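Local coordinates for protein with a SET domain within carboxy region (Cryptosporidium parvum, PDB 4LDG), which probably acts as a histone H4 lysine methyltransferase through the SET domain contained in this C-terminal fragment, at residues 228-233 with 249-254; 99-102 with 106-109. All coordinates share one frame; numbering follows the deposited sequence.

Interaction 1: 228-233 with 249-254; sequences PNIITK and RDIICG
Asn229 meets both Ile251 and Arg249 where the SET-domain hairpin of strands 230-237 and 240-247 opens out. Asn229 and Ile230 also pair through their backbones with Leu258, consistent with the pseudoknot of SET domains, in which the C-terminal segment packs against the segment holding the NHS motif. The tight part is built on Ile251, buried like Asn229 and Ile230; its CD1 stands over the Asn229 amide, 3.7 Å from CG and 3.9 Å from each of OD1 and ND2. This near-equal spacing puts the methyl above the group, with the two side chains crossing at about a right angle. The same Ile251 CD1 lies 3.9 Å from Ile230 CG2. Asn229 CG sits between its backbone N and carbonyl carbon (chi1 57°), which swings the amide toward Leu258 N, the donor to OD1, and Glu256 O, the acceptor from ND2. Both polar atoms are thus satisfied and the amide's rotation is fixed. Arg249 forms the exposed side: one guanidinium face lies over Asn229 CB, off-centre, with CB 3.6 Å from NH2 and the guanidinium and amide planes 72° apart. Its NH2 forms a salt bridge with Glu255, while Arg249 NH1 donates in the guanidinium plane to Asp250 O at 2.8 Å.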
loop_
_atom_site.group_PDB
_atom_site.type_symbol
_atom_site.label_atom_id
_atom_site.label_comp_id
_atom_site.label_asym_id
_atom_site.label_seq_id
_atom_site.Cartn_x
_atom_site.Cartn_y
_atom_site.Cartn_z
ATOM N N PRO A 228 -1.494 12.253 -10.458
ATOM C CA PRO A 228 -1.263 11.116 -9.565
ATOM C C PRO A 228 0.029 11.294 -8.819
ATOM O O PRO A 228 0.960 11.952 -9.333
ATOM C CB PRO A 228 -1.173 9.930 -10.510
ATOM C CG PRO A 228 -0.679 10.510 -11.784
ATOM C CD PRO A 228 -1.173 11.924 -11.858
ATOM N N ASN A 229 0.090 10.736 -7.617
ATOM C CA ASN A 229 1.352 10.784 -6.885
ATOM C C ASN A 229 1.892 9.437 -6.457
ATOM O O ASN A 229 2.916 9.399 -5.794
ATOM C CB ASN A 229 1.262 11.736 -5.712
ATOM C CG ASN A 229 0.155 11.393 -4.758
ATOM O OD1 ASN A 229 -0.388 10.294 -4.757
ATOM N ND2 ASN A 229 -0.169 12.351 -3.905
ATOM N N ILE A 230 1.204 8.354 -6.856
ATOM C CA ILE A 230 1.689 7.003 -6.672
ATOM C C ILE A 230 1.516 6.200 -7.952
ATOM O O ILE A 230 0.761 6.590 -8.826
ATOM C CB ILE A 230 0.990 6.293 -5.535
ATOM C CG1 ILE A 230 -0.498 6.113 -5.829
ATOM C CG2 ILE A 230 1.159 7.072 -4.244
ATOM C CD1 ILE A 230 -1.222 5.428 -4.687
ATOM N N ILE A 231 2.280 5.119 -8.053
ATOM C CA ILE A 231 2.222 4.166 -9.147
ATOM C C ILE A 231 2.264 2.744 -8.582
ATOM O O ILE A 231 2.614 2.543 -7.433
ATOM C CB ILE A 231 3.411 4.310 -10.108
ATOM C CG1 ILE A 231 4.743 4.174 -9.375
ATOM C CG2 ILE A 231 3.357 5.649 -10.817
ATOM C CD1 ILE A 231 5.938 4.113 -10.330
ATOM N N THR A 232 1.957 1.760 -9.407
ATOM C CA THR A 232 1.959 0.373 -8.952
ATOM C C THR A 232 3.194 -0.399 -9.400
ATOM O O THR A 232 3.881 -0.040 -10.354
ATOM C CB THR A 232 0.703 -0.367 -9.424
ATOM O OG1 THR A 232 0.507 -0.102 -10.808
ATOM C CG2 THR A 232 -0.508 0.100 -8.643
ATOM N N LYS A 233 3.474 -1.450 -8.653
ATOM C CA LYS A 233 4.527 -2.384 -8.949
ATOM C C LYS A 233 4.026 -3.740 -8.508
ATOM O O LYS A 233 3.068 -3.829 -7.755
ATOM C CB LYS A 233 5.813 -1.995 -8.217
ATOM C CG LYS A 233 6.527 -0.879 -8.932
ATOM C CD LYS A 233 7.823 -0.498 -8.253
ATOM C CE LYS A 233 8.548 0.646 -8.983
ATOM N NZ LYS A 233 8.417 0.635 -10.474
ATOM N N ARG A 249 7.024 10.635 -5.785
ATOM C CA ARG A 249 7.762 11.773 -5.293
ATOM C C ARG A 249 7.467 11.901 -3.814
ATOM O O ARG A 249 6.669 11.154 -3.261
ATOM C CB ARG A 249 7.302 13.032 -6.039
ATOM C CG ARG A 249 5.804 13.230 -6.012
ATOM C CD ARG A 249 5.427 14.679 -6.254
ATOM N NE ARG A 249 3.977 14.870 -6.312
ATOM C CZ ARG A 249 3.167 15.088 -5.269
ATOM N NH1 ARG A 249 3.624 15.165 -4.021
ATOM N NH2 ARG A 249 1.867 15.246 -5.488
ATOM N N ASP A 250 8.110 12.847 -3.166
ATOM C CA ASP A 250 7.768 13.181 -1.799
ATOM C C ASP A 250 6.318 13.612 -1.754
ATOM O O ASP A 250 5.926 14.494 -2.481
ATOM C CB ASP A 250 8.688 14.297 -1.287
ATOM C CG ASP A 250 10.139 13.808 -1.029
ATOM O OD1 ASP A 250 10.478 12.645 -1.341
ATOM O OD2 ASP A 250 10.950 14.599 -0.499
ATOM N N ILE A 251 5.528 12.931 -0.939
ATOM C CA ILE A 251 4.150 13.272 -0.668
ATOM C C ILE A 251 4.144 13.852 0.757
ATOM O O ILE A 251 4.572 13.172 1.699
ATOM C CB ILE A 251 3.261 12.018 -0.720
ATOM C CG1 ILE A 251 3.320 11.371 -2.103
ATOM C CG2 ILE A 251 1.819 12.333 -0.377
ATOM C CD1 ILE A 251 2.541 10.081 -2.182
ATOM N N ILE A 252 3.693 15.102 0.915
ATOM C CA ILE A 252 3.715 15.704 2.237
ATOM C C ILE A 252 2.519 15.286 3.061
ATOM O O ILE A 252 1.505 14.789 2.550
ATOM C CB ILE A 252 3.857 17.247 2.242
ATOM C CG1 ILE A 252 2.602 17.923 1.705
ATOM C CG2 ILE A 252 5.109 17.659 1.470
ATOM C CD1 ILE A 252 2.648 19.427 1.799
ATOM N N CYS A 253 2.710 15.445 4.360
ATOM C CA CYS A 253 1.712 15.201 5.369
ATOM C C CYS A 253 0.424 15.959 5.036
ATOM O O CYS A 253 0.474 17.136 4.688
ATOM C CB CYS A 253 2.282 15.671 6.714
ATOM S SG CYS A 253 1.154 15.532 8.104
ATOM N N GLY A 254 -0.716 15.269 5.123
ATOM C CA GLY A 254 -2.013 15.847 4.788
ATOM C C GLY A 254 -2.437 15.716 3.322
ATOM O O GLY A 254 -3.607 15.815 2.988
#

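Interaction 2: 99-102 with 106-109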
loop_
_atom_site.group_PDB
_atom_site.type_symbol
_atom_site.label_atom_id
_atom_site.label_comp_id
_atom_site.label_asym_id
_atom_site.label_seq_id
_atom_site.Cartn_x
_atom_site.Cartn_y
_atom_site.Cartn_z
ATOM N N SER A 99 21.616 -6.619 7.155
ATOM C CA SER A 99 22.178 -5.366 7.636
ATOM C C SER A 99 21.476 -4.131 7.067
ATOM O O SER A 99 21.092 -3.243 7.822
ATOM C CB SER A 99 23.665 -5.313 7.324
ATOM O OG SER A 99 24.284 -6.435 7.901
ATOM N N ILE A 100 21.323 -4.084 5.746
ATOM C CA ILE A 100 20.709 -2.941 5.079
ATOM C C ILE A 100 19.247 -2.830 5.467
ATOM O O ILE A 100 18.729 -1.712 5.611
ATOM C CB ILE A 100 20.782 -3.049 3.540
ATOM C CG1 ILE A 100 22.244 -3.004 3.058
ATOM C CG2 ILE A 100 19.995 -1.915 2.879
ATOM C CD1 ILE A 100 22.997 -1.769 3.507
ATOM N N ILE A 101 18.586 -3.978 5.635
ATOM C CA ILE A 101 17.174 -3.983 5.986
ATOM C C ILE A 101 16.962 -3.382 7.356
ATOM O O ILE A 101 16.096 -2.540 7.510
ATOM C CB ILE A 101 16.589 -5.396 5.927
ATOM C CG1 ILE A 101 16.461 -5.838 4.472
ATOM C CG2 ILE A 101 15.234 -5.454 6.592
ATOM C CD1 ILE A 101 16.157 -7.311 4.311
ATOM N N GLU A 102 17.774 -3.774 8.348
ATOM C CA GLU A 102 17.569 -3.305 9.706
ATOM C C GLU A 102 17.948 -1.841 9.871
ATOM O O GLU A 102 17.389 -1.156 10.720
ATOM C CB GLU A 102 18.353 -4.158 10.705
ATOM C CG GLU A 102 17.943 -5.614 10.673
ATOM C CD GLU A 102 17.891 -6.256 12.046
ATOM O OE1 GLU A 102 18.982 -6.366 12.643
ATOM O OE2 GLU A 102 16.783 -6.683 12.491
ATOM N N ASP A 106 12.931 0.617 10.632
ATOM C CA ASP A 106 12.908 0.550 12.097
ATOM C C ASP A 106 11.884 -0.493 12.443
ATOM O O ASP A 106 10.696 -0.277 12.215
ATOM C CB ASP A 106 12.485 1.890 12.684
ATOM C CG ASP A 106 12.477 1.894 14.218
ATOM O OD1 ASP A 106 13.145 2.795 14.799
ATOM O OD2 ASP A 106 11.804 1.006 14.826
ATOM N N MET A 107 12.355 -1.603 13.002
ATOM C CA MET A 107 11.510 -2.746 13.329
ATOM C C MET A 107 10.645 -2.536 14.575
ATOM O O MET A 107 9.701 -3.290 14.808
ATOM C CB MET A 107 12.376 -4.000 13.487
ATOM C CG MET A 107 12.288 -4.992 12.319
ATOM S SD MET A 107 13.088 -4.503 10.777
ATOM C CE MET A 107 14.607 -5.420 10.869
ATOM N N ASN A 108 10.943 -1.511 15.364
ATOM C CA ASN A 108 10.164 -1.232 16.561
ATOM C C ASN A 108 8.884 -0.495 16.161
ATOM O O ASN A 108 7.792 -0.839 16.617
ATOM C CB ASN A 108 10.982 -0.463 17.615
ATOM C CG ASN A 108 12.278 -1.182 17.981
ATOM O OD1 ASN A 108 12.269 -2.366 18.335
ATOM N ND2 ASN A 108 13.404 -0.482 17.860
ATOM N N TYR A 109 9.004 0.475 15.263
ATOM C CA TYR A 109 7.849 1.272 14.854
ATOM C C TYR A 109 7.238 0.906 13.490
ATOM O O TYR A 109 6.181 1.412 13.143
ATOM C CB TYR A 109 8.221 2.756 14.917
ATOM C CG TYR A 109 8.502 3.215 16.340
ATOM C CD1 TYR A 109 7.468 3.606 17.164
ATOM C CD2 TYR A 109 9.793 3.231 16.859
ATOM C CE1 TYR A 109 7.694 3.997 18.469
ATOM C CE2 TYR A 109 10.035 3.627 18.163
ATOM C CZ TYR A 109 8.975 4.005 18.962
ATOM O OH TYR A 109 9.174 4.410 20.253
HETATM O O HOH W 1 15.479 -1.627 12.989
#
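Asp106 OD2 is gripped by two backbone amides, Asn108 N at 2.7 Å and Tyr109 N at 2.9 Å, in a turn that carries Met107 against Ile101 and Glu102. The two donors use the oxygen differently. Asn108 N meets it nearly along its C-O axis, although the N-H is bent at 131°; Tyr109 N has the straighter N-H, at 157°, yet comes from above the carboxylate plane. With CG anti to the backbone N (chi1 -178°), Asp106 reaches forward along the chain, and its carboxylate carbon also lies in the plane of the Tyr109 ring at the ring's edge. The first bond makes this an Asx turn, and the second extends it to an Asx motif, starting from the last residue of strand 105-106, just after helix 98-104, and running into the loop before strand 111-112. A water links the helix to this turn: it donates to Glu102 O at 3.0 Å and accepts from Met107 N at 3.1 Å. The Met107 chain, bent at chi2 and chi3, crosses the Glu102 side chain at about a right angle, with its CE beside Glu102 CG. Met107 has two conformers; in the one given, Met107 CE lies 4.3 Å from Ile101 CG2, and both residues also touch Tyr130 of helix 121-134.

In the fold
Interactions 1 and 2 are separate pieces of packing: their centres are 22 Å apart and their nearest atoms about 16 Å, with no shared residue. They follow one another along the chain, interaction 2 closing before interaction 1 opens. Interaction 1 lies nearer the middle, its centre about 11 Å from that of the chain against about 19 Å for interaction 2. Interaction 1 lies within the SET domain; the segments it joins adjoin the NHS and ELLFDY motifs, which in SET methyltransferases form the cofactor and catalytic region. Interaction 2 instead joins 99-102 and 106-109 beside helices 15-36 and 121-134, towards the periphery.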